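Local coordinates for binding domain (Hc) of Paraclostridial Mosquitocidal Protein 1 (Paraclostridium bifermentans, PDB 6HOX) that forms the receptor-binding region of a botulinum-like neurotoxin that selectively targets Anopheles mosquitoes, with a role in recognising host nerve cells, at residues 50-55 with 69-74; 245-250 with 329-334; 369-374 with 386-391. All blocks are in the same frame, centred on the assembly; numbering follows the deposited sequence.

Contact 1. Residues 50-55 with 69-74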
ATOM      1  N   THR A  50     -11.616  18.342 -16.411  1.00 32.59           N
ATOM      2  CA  THR A  50     -11.981  18.975 -15.131  1.00 33.23           C
ATOM      3  C   THR A  50     -12.523  17.946 -14.142  1.00 31.23           C
ATOM      4  O   THR A  50     -12.658  18.269 -12.976  1.00 35.86           O
ATOM      5  CB  THR A  50     -12.993  20.119 -15.306  1.00 33.23           C
ATOM      6  OG1 THR A  50     -14.168  19.621 -15.945  1.00 32.04           O
ATOM      7  CG2 THR A  50     -12.419  21.254 -16.119  1.00 33.31           C
ATOM      8  N   GLY A  51     -12.831  16.731 -14.611  1.00 34.10           N
ATOM      9  CA  GLY A  51     -13.274  15.653 -13.723  1.00 34.20           C
ATOM     10  C   GLY A  51     -12.133  14.984 -12.964  1.00 31.66           C
ATOM     11  O   GLY A  51     -12.389  14.200 -12.066  1.00 32.37           O
ATOM     12  N   VAL A  52     -10.880  15.252 -13.355  1.00 30.95           N
ATOM     13  CA  VAL A  52      -9.705  14.693 -12.681  1.00 30.68           C
ATOM     14  C   VAL A  52      -9.514  15.449 -11.359  1.00 33.16           C
ATOM     15  O   VAL A  52      -9.711  16.663 -11.304  1.00 32.31           O
ATOM     16  CB  VAL A  52      -8.441  14.782 -13.557  1.00 30.48           C
ATOM     17  CG1 VAL A  52      -7.218  14.211 -12.846  1.00 31.46           C
ATOM     18  CG2 VAL A  52      -8.624  14.113 -14.913  1.00 30.11           C
ATOM     19  N   GLN A  53      -9.138  14.732 -10.294  1.00 30.04           N
ATOM     20  CA  GLN A  53      -8.877  15.367  -9.006  1.00 30.57           C
ATOM     21  C   GLN A  53      -7.429  15.121  -8.566  1.00 29.66           C
ATOM     22  O   GLN A  53      -6.735  14.216  -9.046  1.00 27.74           O
ATOM     23  CB  GLN A  53      -9.857  14.846  -7.956  1.00 33.31           C
ATOM     24  CG  GLN A  53     -11.315  15.055  -8.344  1.00 33.80           C
ATOM     25  CD  GLN A  53     -12.271  14.335  -7.428  1.00 37.57           C
ATOM     26  OE1 GLN A  53     -11.987  13.263  -6.906  1.00 37.59           O
ATOM     27  NE2 GLN A  53     -13.445  14.914  -7.256  1.00 45.33           N
ATOM     28  N   ILE A  54      -6.991  15.994  -7.662  1.00 28.79           N
ATOM     29  CA  ILE A  54      -5.752  15.911  -6.961  1.00 30.19           C
ATOM     30  C   ILE A  54      -6.091  15.681  -5.485  1.00 30.20           C
ATOM     31  O   ILE A  54      -6.798  16.472  -4.885  1.00 29.94           O
ATOM     32  CB  ILE A  54      -4.920  17.191  -7.175  1.00 31.17           C
ATOM     33  CG1 ILE A  54      -4.712  17.486  -8.663  1.00 33.09           C
ATOM     34  CG2 ILE A  54      -3.601  17.111  -6.423  1.00 31.93           C
ATOM     35  CD1 ILE A  54      -3.975  18.786  -8.940  1.00 34.42           C
ATOM     36  N   VAL A  55      -5.608  14.573  -4.928  1.00 27.28           N
ATOM     37  CA  VAL A  55      -5.928  14.182  -3.570  1.00 26.84           C
ATOM     38  C   VAL A  55      -4.618  13.860  -2.861  1.00 26.11           C
ATOM     39  O   VAL A  55      -3.552  13.843  -3.490  1.00 26.41           O
ATOM     40  CB  VAL A  55      -6.911  12.994  -3.539  1.00 28.13           C
ATOM     41  CG1 VAL A  55      -8.236  13.353  -4.207  1.00 30.24           C
ATOM     42  CG2 VAL A  55      -6.321  11.734  -4.158  1.00 26.90           C
ATOM     43  N   GLU A  69     -17.203  10.961 -17.294  1.00 36.24           N
ATOM     44  CA  GLU A  69     -16.655  11.230 -18.624  1.00 39.59           C
ATOM     45  C   GLU A  69     -15.640  12.373 -18.573  1.00 37.90           C
ATOM     46  O   GLU A  69     -14.740  12.412 -19.367  1.00 43.42           O
ATOM     47  CB  GLU A  69     -17.778  11.559 -19.610  1.00 40.91           C
ATOM     48  CG  GLU A  69     -18.598  10.349 -19.976  1.00 44.60           C
ATOM     49  CD  GLU A  69     -17.755   9.271 -20.633  1.00 46.50           C
ATOM     50  OE1 GLU A  69     -17.227   9.530 -21.730  1.00 46.94           O
ATOM     51  OE2 GLU A  69     -17.580   8.204 -20.014  1.00 52.91           O
ATOM     52  N   ASN A  70     -15.754  13.251 -17.585  1.00 38.42           N
ATOM     53  CA  ASN A  70     -14.849  14.373 -17.466  1.00 40.82           C
ATOM     54  C   ASN A  70     -13.560  14.002 -16.726  1.00 37.41           C
ATOM     55  O   ASN A  70     -12.684  14.844 -16.583  1.00 38.17           O
ATOM     56  CB  ASN A  70     -15.546  15.548 -16.789  1.00 44.75           C
ATOM     57  CG  ASN A  70     -16.249  16.391 -17.821  1.00 51.07           C
ATOM     58  OD1 ASN A  70     -15.701  16.616 -18.901  1.00 57.74           O
ATOM     59  ND2 ASN A  70     -17.460  16.823 -17.515  1.00 53.49           N
ATOM     60  N   SER A  71     -13.460  12.763 -16.244  1.00 35.89           N
ATOM     61  CA  SER A  71     -12.326  12.334 -15.447  1.00 32.05           C
ATOM     62  C   SER A  71     -11.366  11.526 -16.325  1.00 30.34           C
ATOM     63  O   SER A  71     -11.333  10.301 -16.263  1.00 32.49           O
ATOM     64  CB  SER A  71     -12.796  11.566 -14.231  1.00 32.20           C
ATOM     65  OG  SER A  71     -11.810  11.600 -13.207  1.00 29.51           O
ATOM     66  N   SER A  72     -10.576  12.232 -17.133  1.00 27.05           N
ATOM     67  CA  SER A  72      -9.629  11.608 -18.024  1.00 27.37           C
ATOM     68  C   SER A  72      -8.451  12.546 -18.281  1.00 27.64           C
ATOM     69  O   SER A  72      -8.595  13.775 -18.143  1.00 27.56           O
ATOM     70  CB  SER A  72     -10.279  11.236 -19.319  1.00 30.63           C
ATOM     71  OG  SER A  72     -10.585  12.413 -20.056  1.00 36.28           O
ATOM     72  N   ILE A  73      -7.307  11.939 -18.642  1.00 25.08           N
ATOM     73  CA  ILE A  73      -6.116  12.594 -19.104  1.00 24.84           C
ATOM     74  C   ILE A  73      -5.735  11.973 -20.455  1.00 26.91           C
ATOM     75  O   ILE A  73      -5.654  10.744 -20.593  1.00 27.01           O
ATOM     76  CB  ILE A  73      -4.956  12.470 -18.097  1.00 24.72           C
ATOM     77  CG1 ILE A  73      -5.366  12.883 -16.691  1.00 25.05           C
ATOM     78  CG2 ILE A  73      -3.730  13.255 -18.554  1.00 24.08           C
ATOM     79  CD1 ILE A  73      -4.339  12.522 -15.637  1.00 24.86           C
ATOM     80  N   ILE A  74      -5.517  12.844 -21.443  1.00 27.32           N
ATOM     81  CA  ILE A  74      -5.150  12.484 -22.794  1.00 27.47           C
ATOM     82  C   ILE A  74      -3.744  13.009 -23.068  1.00 27.79           C
ATOM     83  O   ILE A  74      -3.449  14.190 -22.881  1.00 25.89           O
ATOM     84  CB  ILE A  74      -6.183  13.066 -23.778  1.00 29.46           C
ATOM     85  CG1 ILE A  74      -7.598  12.641 -23.365  1.00 29.52           C
ATOM     86  CG2 ILE A  74      -5.824  12.715 -25.218  1.00 28.74           C
ATOM     87  CD1 ILE A  74      -8.638  12.650 -24.461  1.00 30.22           C
TER

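Contact 2. Residues 245-250 with 329-334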
ATOM      1  N   ASN A 245      13.395   6.027   0.050  1.00 35.40           N
ATOM      2  CA  ASN A 245      14.762   6.492   0.312  1.00 41.18           C
ATOM      3  C   ASN A 245      14.832   7.272   1.638  1.00 42.60           C
ATOM      4  O   ASN A 245      15.917   7.604   2.100  1.00 50.62           O
ATOM      5  CB  ASN A 245      15.295   7.343  -0.845  1.00 43.89           C
ATOM      6  CG  ASN A 245      14.301   8.386  -1.326  1.00 51.23           C
ATOM      7  OD1 ASN A 245      13.104   8.102  -1.449  1.00 53.03           O
ATOM      8  ND2 ASN A 245      14.780   9.592  -1.612  1.00 52.07           N
ATOM      9  N   SER A 246      13.685   7.555   2.256  1.00 38.83           N
ATOM     10  CA  SER A 246      13.643   8.345   3.477  1.00 37.72           C
ATOM     11  C   SER A 246      13.375   7.445   4.689  1.00 35.66           C
ATOM     12  O   SER A 246      13.111   6.250   4.573  1.00 38.99           O
ATOM     13  CB  SER A 246      12.630   9.440   3.367  1.00 37.28           C
ATOM     14  OG  SER A 246      11.326   8.904   3.472  1.00 39.46           O
ATOM     15  N   ASN A 247      13.436   8.051   5.870  1.00 34.39           N
ATOM     16  CA  ASN A 247      13.329   7.327   7.124  1.00 34.08           C
ATOM     17  C   ASN A 247      11.907   7.415   7.688  1.00 29.82           C
ATOM     18  O   ASN A 247      11.690   7.021   8.816  1.00 27.58           O
ATOM     19  CB  ASN A 247      14.389   7.828   8.104  1.00 36.45           C
ATOM     20  CG  ASN A 247      15.766   7.385   7.674  1.00 44.26           C
ATOM     21  OD1 ASN A 247      15.924   6.297   7.115  1.00 52.73           O
ATOM     22  ND2 ASN A 247      16.758   8.235   7.883  1.00 52.78           N
ATOM     23  N   ILE A 248      10.943   7.910   6.900  1.00 29.70           N
ATOM     24  CA  ILE A 248       9.570   8.003   7.368  1.00 29.34           C
ATOM     25  C   ILE A 248       9.004   6.583   7.463  1.00 26.57           C
ATOM     26  O   ILE A 248       9.304   5.729   6.627  1.00 27.41           O
ATOM     27  CB  ILE A 248       8.707   8.909   6.470  1.00 31.94           C
ATOM     28  CG1 ILE A 248       8.518   8.293   5.082  1.00 35.45           C
ATOM     29  CG2 ILE A 248       9.264  10.328   6.424  1.00 31.95           C
ATOM     30  CD1 ILE A 248       7.720   9.137   4.127  1.00 40.11           C
ATOM     31  N   LEU A 249       8.216   6.333   8.506  1.00 23.92           N
ATOM     32  CA  LEU A 249       7.456   5.104   8.611  1.00 23.69           C
ATOM     33  C   LEU A 249       6.184   5.248   7.770  1.00 22.29           C
ATOM     34  O   LEU A 249       5.872   6.312   7.246  1.00 25.19           O
ATOM     35  CB  LEU A 249       7.149   4.826  10.091  1.00 24.71           C
ATOM     36  CG  LEU A 249       8.367   4.472  10.945  1.00 23.94           C
ATOM     37  CD1 LEU A 249       7.969   4.304  12.404  1.00 23.98           C
ATOM     38  CD2 LEU A 249       9.036   3.216  10.425  1.00 23.17           C
ATOM     39  N   ARG A 250       5.438   4.163   7.664  1.00 23.06           N
ATOM     40  CA  ARG A 250       4.294   4.064   6.794  1.00 24.53           C
ATOM     41  C   ARG A 250       3.079   3.558   7.563  1.00 23.44           C
ATOM     42  O   ARG A 250       3.197   2.805   8.539  1.00 23.86           O
ATOM     43  CB  ARG A 250       4.608   3.088   5.653  1.00 26.05           C
ATOM     44  CG  ARG A 250       5.762   3.531   4.776  1.00 25.58           C
ATOM     45  CD  ARG A 250       5.281   4.451   3.689  1.00 25.64           C
ATOM     46  NE  ARG A 250       6.404   4.994   2.947  1.00 24.79           N
ATOM     47  CZ  ARG A 250       6.303   6.007   2.113  1.00 23.67           C
ATOM     48  NH1 ARG A 250       5.107   6.417   1.733  1.00 23.81           N
ATOM     49  NH2 ARG A 250       7.391   6.609   1.672  1.00 25.08           N
ATOM     50  N   VAL A 329       6.122  10.563  11.242  1.00 23.63           N
ATOM     51  CA  VAL A 329       6.824   9.678  12.140  1.00 23.62           C
ATOM     52  C   VAL A 329       7.988   9.078  11.370  1.00 22.77           C
ATOM     53  O   VAL A 329       7.803   8.560  10.287  1.00 24.36           O
ATOM     54  CB  VAL A 329       5.919   8.572  12.708  1.00 23.37           C
ATOM     55  CG1 VAL A 329       6.646   7.749  13.765  1.00 23.94           C
ATOM     56  CG2 VAL A 329       4.630   9.147  13.254  1.00 22.55           C
ATOM     57  N   ARG A 330       9.185   9.179  11.952  1.00 24.18           N
ATOM     58  CA  ARG A 330      10.376   8.608  11.375  1.00 24.45           C
ATOM     59  C   ARG A 330      10.913   7.489  12.263  1.00 25.72           C
ATOM     60  O   ARG A 330      10.743   7.477  13.490  1.00 24.55           O
ATOM     61  CB  ARG A 330      11.428   9.695  11.144  1.00 25.62           C
ATOM     62  CG  ARG A 330      11.025  10.691  10.062  1.00 24.69           C
ATOM     63  CD  ARG A 330      12.015  11.825   9.931  1.00 25.19           C
ATOM     64  NE  ARG A 330      11.612  12.780   8.899  1.00 25.94           N
ATOM     65  CZ  ARG A 330      10.656  13.695   9.018  1.00 25.40           C
ATOM     66  NH1 ARG A 330      10.034  13.892  10.169  1.00 24.22           N
ATOM     67  NH2 ARG A 330      10.300  14.396   7.957  1.00 24.82           N
ATOM     68  N   LYS A 331      11.552   6.542  11.582  1.00 26.78           N
ATOM     69  CA  LYS A 331      12.279   5.433  12.139  1.00 29.63           C
ATOM     70  C   LYS A 331      13.164   5.922  13.291  1.00 26.40           C
ATOM     71  O   LYS A 331      13.933   6.835  13.102  1.00 25.01           O
ATOM     72  CB  LYS A 331      13.125   4.852  10.998  1.00 34.64           C
ATOM     73  CG  LYS A 331      13.908   3.607  11.331  1.00 41.19           C
ATOM     74  CD  LYS A 331      15.007   3.296  10.337  1.00 45.91           C
ATOM     75  CE  LYS A 331      14.537   3.166   8.912  1.00 45.56           C
ATOM     76  NZ  LYS A 331      15.617   2.619   8.057  1.00 48.35           N
ATOM     77  N   ASN A 332      12.981   5.320  14.473  1.00 26.10           N
ATOM     78  CA  ASN A 332      13.719   5.544  15.714  1.00 26.21           C
ATOM     79  C   ASN A 332      13.200   6.734  16.528  1.00 27.06           C
ATOM     80  O   ASN A 332      13.814   7.084  17.537  1.00 26.60           O
ATOM     81  CB  ASN A 332      15.228   5.680  15.519  1.00 29.56           C
ATOM     82  CG  ASN A 332      15.852   4.463  14.875  1.00 30.35           C
ATOM     83  OD1 ASN A 332      16.812   4.600  14.121  1.00 32.96           O
ATOM     84  ND2 ASN A 332      15.317   3.282  15.157  1.00 28.10           N
ATOM     85  N   ASP A 333      12.048   7.296  16.167  1.00 26.24           N
ATOM     86  CA  ASP A 333      11.447   8.369  16.970  1.00 26.31           C
ATOM     87  C   ASP A 333      10.930   7.784  18.284  1.00 26.41           C
ATOM     88  O   ASP A 333      10.384   6.690  18.289  1.00 23.71           O
ATOM     89  CB  ASP A 333      10.273   9.041  16.259  1.00 25.97           C
ATOM     90  CG  ASP A 333      10.676  10.026  15.173  1.00 26.18           C
ATOM     91  OD1 ASP A 333      11.895  10.287  15.030  1.00 24.17           O
ATOM     92  OD2 ASP A 333       9.753  10.538  14.490  1.00 24.14           O
ATOM     93  N   VAL A 334      11.105   8.541  19.376  1.00 26.28           N
ATOM     94  CA  VAL A 334      10.537   8.205  20.651  1.00 27.93           C
ATOM     95  C   VAL A 334       9.160   8.860  20.719  1.00 27.06           C
ATOM     96  O   VAL A 334       9.004  10.048  20.448  1.00 28.62           O
ATOM     97  CB  VAL A 334      11.437   8.624  21.831  1.00 28.89           C
ATOM     98  CG1 VAL A 334      10.707   8.497  23.165  1.00 28.61           C
ATOM     99  CG2 VAL A 334      12.707   7.789  21.856  1.00 29.82           C
TER
HETATM  100  O   HOH W   1      12.903  11.247   6.651  1.00 34.94           O

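Contact 3. Residues 369-374 with 386-391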
ATOM      1  N   ASP A 369      10.272   4.217  27.790  1.00 36.37           N
ATOM      2  CA  ASP A 369      10.160   4.871  26.496  1.00 33.20           C
ATOM      3  C   ASP A 369       9.739   3.831  25.456  1.00 30.78           C
ATOM      4  O   ASP A 369      10.097   2.671  25.564  1.00 29.53           O
ATOM      5  CB  ASP A 369      11.473   5.549  26.096  1.00 35.49           C
ATOM      6  CG  ASP A 369      11.920   6.609  27.090  1.00 39.41           C
ATOM      7  OD1 ASP A 369      12.573   6.245  28.082  1.00 44.43           O
ATOM      8  OD2 ASP A 369      11.571   7.783  26.886  1.00 39.72           O
ATOM      9  N   LEU A 370       8.920   4.287  24.504  1.00 30.64           N
ATOM     10  CA  LEU A 370       8.568   3.579  23.292  1.00 30.11           C
ATOM     11  C   LEU A 370       9.319   4.238  22.142  1.00 28.56           C
ATOM     12  O   LEU A 370       9.363   5.462  22.052  1.00 25.90           O
ATOM     13  CB  LEU A 370       7.062   3.668  23.037  1.00 31.18           C
ATOM     14  CG  LEU A 370       6.227   2.512  23.563  1.00 32.98           C
ATOM     15  CD1 LEU A 370       6.517   2.292  25.029  1.00 34.52           C
ATOM     16  CD2 LEU A 370       4.742   2.764  23.315  1.00 34.97           C
ATOM     17  N   LYS A 371       9.864   3.393  21.265  1.00 27.96           N
ATOM     18  CA  LYS A 371      10.497   3.812  20.043  1.00 28.15           C
ATOM     19  C   LYS A 371       9.855   3.039  18.884  1.00 26.40           C
ATOM     20  O   LYS A 371       9.736   1.823  18.941  1.00 25.73           O
ATOM     21  CB  LYS A 371      12.001   3.556  20.147  1.00 31.89           C
ATOM     22  CG  LYS A 371      12.851   4.288  19.122  1.00 35.77           C
ATOM     23  CD  LYS A 371      14.331   4.046  19.301  1.00 38.05           C
ATOM     24  CE  LYS A 371      14.921   4.915  20.393  1.00 42.36           C
ATOM     25  NZ  LYS A 371      16.185   5.546  19.947  1.00 46.25           N
ATOM     26  N   LEU A 372       9.411   3.765  17.856  1.00 24.75           N
ATOM     27  CA  LEU A 372       8.927   3.141  16.646  1.00 25.45           C
ATOM     28  C   LEU A 372      10.118   2.970  15.698  1.00 25.08           C
ATOM     29  O   LEU A 372      10.799   3.941  15.336  1.00 25.49           O
ATOM     30  CB  LEU A 372       7.800   3.981  16.029  1.00 27.12           C
ATOM     31  CG  LEU A 372       6.401   3.721  16.604  1.00 29.35           C
ATOM     32  CD1 LEU A 372       6.313   4.142  18.055  1.00 31.36           C
ATOM     33  CD2 LEU A 372       5.318   4.433  15.804  1.00 32.18           C
ATOM     34  N   ILE A 373      10.358   1.718  15.315  1.00 23.60           N
ATOM     35  CA  ILE A 373      11.542   1.327  14.559  1.00 24.15           C
ATOM     36  C   ILE A 373      11.120   0.508  13.336  1.00 21.87           C
ATOM     37  O   ILE A 373       9.994   0.022  13.225  1.00 22.39           O
ATOM     38  CB  ILE A 373      12.534   0.524  15.430  1.00 24.39           C
ATOM     39  CG1 ILE A 373      11.929  -0.816  15.848  1.00 24.38           C
ATOM     40  CG2 ILE A 373      12.993   1.363  16.615  1.00 26.53           C
ATOM     41  CD1 ILE A 373      12.792  -1.641  16.758  1.00 24.11           C
ATOM     42  N   GLN A 374      12.073   0.360  12.429  1.00 22.26           N
ATOM     43  CA  GLN A 374      11.927  -0.478  11.277  1.00 24.02           C
ATOM     44  C   GLN A 374      13.178  -1.336  11.185  1.00 23.79           C
ATOM     45  O   GLN A 374      14.209  -0.850  10.786  1.00 26.37           O
ATOM     46  CB  GLN A 374      11.705   0.348  10.011  1.00 23.49           C
ATOM     47  CG  GLN A 374      11.542  -0.509   8.764  1.00 23.38           C
ATOM     48  CD  GLN A 374      10.445  -1.520   8.935  1.00 24.70           C
ATOM     49  OE1 GLN A 374      10.690  -2.663   9.330  1.00 26.20           O
ATOM     50  NE2 GLN A 374       9.219  -1.095   8.668  1.00 25.16           N
ATOM     51  N   ARG A 386       9.793  -0.754  20.083  1.00 23.16           N
ATOM     52  CA  ARG A 386      10.783  -1.125  21.057  1.00 24.41           C
ATOM     53  C   ARG A 386      10.452  -0.430  22.377  1.00 24.67           C
ATOM     54  O   ARG A 386      10.303   0.801  22.418  1.00 22.02           O
ATOM     55  CB  ARG A 386      12.194  -0.764  20.586  1.00 25.05           C
ATOM     56  CG  ARG A 386      13.294  -1.233  21.530  1.00 27.70           C
ATOM     57  CD  ARG A 386      14.659  -1.343  20.884  1.00 29.02           C
ATOM     58  NE  ARG A 386      15.721  -1.705  21.826  1.00 30.87           N
ATOM     59  CZ  ARG A 386      17.012  -1.861  21.493  1.00 34.45           C
ATOM     60  NH1 ARG A 386      17.403  -1.690  20.237  1.00 28.82           N
ATOM     61  NH2 ARG A 386      17.906  -2.200  22.418  1.00 33.55           N
ATOM     62  N   ILE A 387      10.365  -1.253  23.430  1.00 24.86           N
ATOM     63  CA  ILE A 387      10.121  -0.844  24.803  1.00 27.18           C
ATOM     64  C   ILE A 387      11.483  -0.753  25.503  1.00 26.32           C
ATOM     65  O   ILE A 387      12.230  -1.741  25.524  1.00 25.14           O
ATOM     66  CB  ILE A 387       9.220  -1.864  25.540  1.00 28.85           C
ATOM     67  CG1 ILE A 387       7.935  -2.213  24.778  1.00 32.18           C
ATOM     68  CG2 ILE A 387       8.940  -1.402  26.962  1.00 29.11           C
ATOM     69  CD1 ILE A 387       7.059  -1.035  24.482  1.00 37.31           C
ATOM     70  N   PHE A 388      11.773   0.422  26.070  1.00 27.36           N
ATOM     71  CA  PHE A 388      12.969   0.695  26.864  1.00 28.56           C
ATOM     72  C   PHE A 388      12.526   0.917  28.302  1.00 30.08           C
ATOM     73  O   PHE A 388      11.851   1.902  28.579  1.00 30.72           O
ATOM     74  CB  PHE A 388      13.694   1.971  26.422  1.00 28.28           C
ATOM     75  CG  PHE A 388      14.369   1.853  25.086  1.00 28.61           C
ATOM     76  CD1 PHE A 388      15.662   1.366  24.990  1.00 30.17           C
ATOM     77  CD2 PHE A 388      13.699   2.196  23.923  1.00 28.26           C
ATOM     78  CE1 PHE A 388      16.275   1.226  23.758  1.00 29.39           C
ATOM     79  CE2 PHE A 388      14.318   2.056  22.691  1.00 29.17           C
ATOM     80  CZ  PHE A 388      15.604   1.573  22.611  1.00 29.02           C
ATOM     81  N   GLU A 389      12.896  -0.009  29.187  1.00 31.96           N
ATOM     82  CA  GLU A 389      12.462   0.050  30.577  1.00 34.51           C
ATOM     83  C   GLU A 389      13.508  -0.675  31.419  1.00 33.21           C
ATOM     84  O   GLU A 389      14.139  -1.624  30.964  1.00 31.88           O
ATOM     85  CB  GLU A 389      11.065  -0.559  30.733  1.00 34.72           C
ATOM     86  CG  GLU A 389      10.385  -0.227  32.053  1.00 35.71           C
ATOM     87  CD  GLU A 389      10.476  -1.244  33.185  1.00 34.06           C
ATOM     88  OE1 GLU A 389      10.852  -2.419  32.947  1.00 32.96           O
ATOM     89  OE2 GLU A 389      10.130  -0.859  34.316  1.00 33.12           O
ATOM     90  N   MET A 390      13.661  -0.214  32.658  1.00 37.81           N
ATOM     91  CA  MET A 390      14.760  -0.650  33.503  1.00 41.90           C
ATOM     92  C   MET A 390      14.884  -2.179  33.489  1.00 38.05           C
ATOM     93  O   MET A 390      15.960  -2.700  33.257  1.00 42.86           O
ATOM     94  CB  MET A 390      14.578  -0.158  34.940  1.00 49.59           C
ATOM     95  CG  MET A 390      15.900   0.079  35.628  1.00 57.04           C
ATOM     96  SD  MET A 390      15.739   1.280  36.949  1.00 65.31           S
ATOM     97  CE  MET A 390      17.459   1.438  37.438  1.00 67.52           C
ATOM     98  N   TYR A 391      13.776  -2.895  33.692  1.00 36.09           N
ATOM     99  CA  TYR A 391      13.836  -4.341  33.865  1.00 35.68           C
ATOM    100  C   TYR A 391      13.216  -5.111  32.698  1.00 31.68           C
ATOM    101  O   TYR A 391      13.379  -6.300  32.661  1.00 28.80           O
ATOM    102  CB  TYR A 391      13.118  -4.755  35.149  1.00 42.16           C
ATOM    103  CG  TYR A 391      13.616  -4.013  36.361  1.00 44.84           C
ATOM    104  CD1 TYR A 391      14.888  -4.240  36.866  1.00 46.13           C
ATOM    105  CD2 TYR A 391      12.829  -3.049  36.968  1.00 44.85           C
ATOM    106  CE1 TYR A 391      15.357  -3.538  37.968  1.00 47.32           C
ATOM    107  CE2 TYR A 391      13.282  -2.345  38.069  1.00 43.85           C
ATOM    108  CZ  TYR A 391      14.550  -2.585  38.567  1.00 43.47           C
ATOM    109  OH  TYR A 391      14.979  -1.870  39.643  1.00 45.30           O
TER
HETATM  110  O   HOH W   2      13.789   4.538  29.590  1.00 52.69           O

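Contact 1. Residues 50-55 with 69-74
G51 meets N70 and S71 where two connecting loops of the lectin-like (concanavalin-type) N-terminal binding subdomain pass each other. The G51 N-H donates to N70 O at 2.7 Å, but the bond is bent, with 130° at the hydrogen, and the donor sits above the carbonyl plane, 57° out of it. The short separation goes with very close backbones: CA of G51 lies 3.9 Å from CA of S71, an approach helped by the missing side chain at G51. CB of N70 rests against the same peptide, 3.7 Å from G51 N.

The hydroxyl of S71 supplies a second link. OG stands anti to its own backbone N (chi1 -157°) and gives a weak hydrogen bond to G51 O at 2.9 Å; its stronger partner is the backbone N of N66, at the end of strand 61-66, so this one oxygen links 69-74 to G51, weakly, and to the end of strand 61-66. At V52 the contact becomes apolar. One methyl, CG2, presses against the S72 backbone, 3.2 Å from S72 O.

Further out, the topology explains the meeting. The 50-55 segment leads from strand 46-48 into strand 53-56, whereas 69-74 leads from strand 61-66 into strand 73-75, so the two chains run between the same pair of sheets in opposite senses. Backbone bonds of Q53 with R64, on one side, and of S72 with K49 and I73 with F207, on the other, fix the ends of the loops. I63 and I36 add apolar cover to V52, whose CG2 also meets I73 CG1 at 3.9 Å.

Contact 2. Residues 245-250 with 329-334
N247 faces R330 and K331 mainly through its carbonyl. N247 O takes the K331 N-H at 2.8 Å, a straight bond (168° at the hydrogen), while the CA-H of R330 approaches the same oxygen, with R330 CA 3.3 Å from N247 O, and CB of K331 lies beside it. The N247 side chain reaches K331 less closely: OD1 stays 3.8 Å from K331 NZ, and that ammonium is hydrogen-bonded instead to OD1 of N378. A water accepts from R330 NE at 3.0 Å and, weakly, from N247 N.

I248 forms a single backbone bridge with R330. Its CG2 lies over one face of the R330 guanidinium, at the end of a side chain extended from CG to NE; the charge itself is met by a salt bridge from NH2 to D326.

In the beta-trefoil of the C-terminal binding subdomain, this pairing clips an irregular segment between helix 233-241 and strand 263-267 onto the lead-in to strand 333-339. That lead-in is shaped by a type II turn from R330 to D333, closed by D333 N to R330 O. In return the R330 N-H goes to D333 OD2, from above the carboxylate plane, and Y259 OH bonds this oxygen too.

L249 returns a backbone bond, L249 N to V329 O at 2.9 Å. Its CB points toward 329-334: CG sits 3.9 Å from K331 N, CD1 touches V329 CG1 at 3.9 Å, and L257 and L372 pack against the same leucine.

Contact 3. Residues 369-374 with 386-391
D369 and K371 pair with F388 and R386 as two antiparallel hydrogen-bonded pairs, the strand axes coming within 4.9 Å with 155° between their directions. This is a beta hairpin of the trefoil, strand 369-373 with strand 384-388; D369 and F388 exchange N-H...O bonds in both directions, as do K371 and R386, with R386 N 2.8 Å from K371 O. On its other edge strand 369-373 is bonded to strand 333-339, as in L370 with A335.

L370 and I387, the non-hydrogen-bonded pair between them, share the buried face. Their side chains lie side by side and point the same way, and the terminal methyls are squeezed: L370 CD1 to I387 CD1 is 3.4 Å, tighter than normal carbon contact. L370 CG is itself rotated off a staggered position (chi1 -94°), consistent with some strain here. V337, I385 and L349 extend this apolar layer.

The opposite face carries K371 and F388, which meet on a diagonal. CB of K371 sits in the ring plane at its edge, 3.8 Å from F388 CE2, and further along the lysine chain CE comes obliquely to the same ring carbon, 3.7 Å away. Past K371, I373 brings CD1 against the CB of R386.

At the start of strand 369-373 the D369 carboxylate divides its work. OD2 forms a salt bridge with R366, while OD1 accepts from a water at 2.6 Å; that water also donates weakly to F388 O, 3.4 Å away.

In the fold
The three contacts follow one another along the chain and span both subdomains of the receptor-binding region. Contact 1 belongs to the lectin-like N-terminal subdomain, with its centre about 33 Å from that of contact 2 and about 46 Å from that of contact 3, and touches neither. Contacts 2 and 3 share the beta-trefoil, their centres about 15 Å apart, because strands 333-339 and 369-373 are neighbours. They join directly: N332 N lies 2.7 Å from L372 O, a probable hydrogen bond. Segment 329-334 thus connects the loop after helix 233-241 to the hairpin of contact 3, whereas contact 1 links strand connections within the other subdomain.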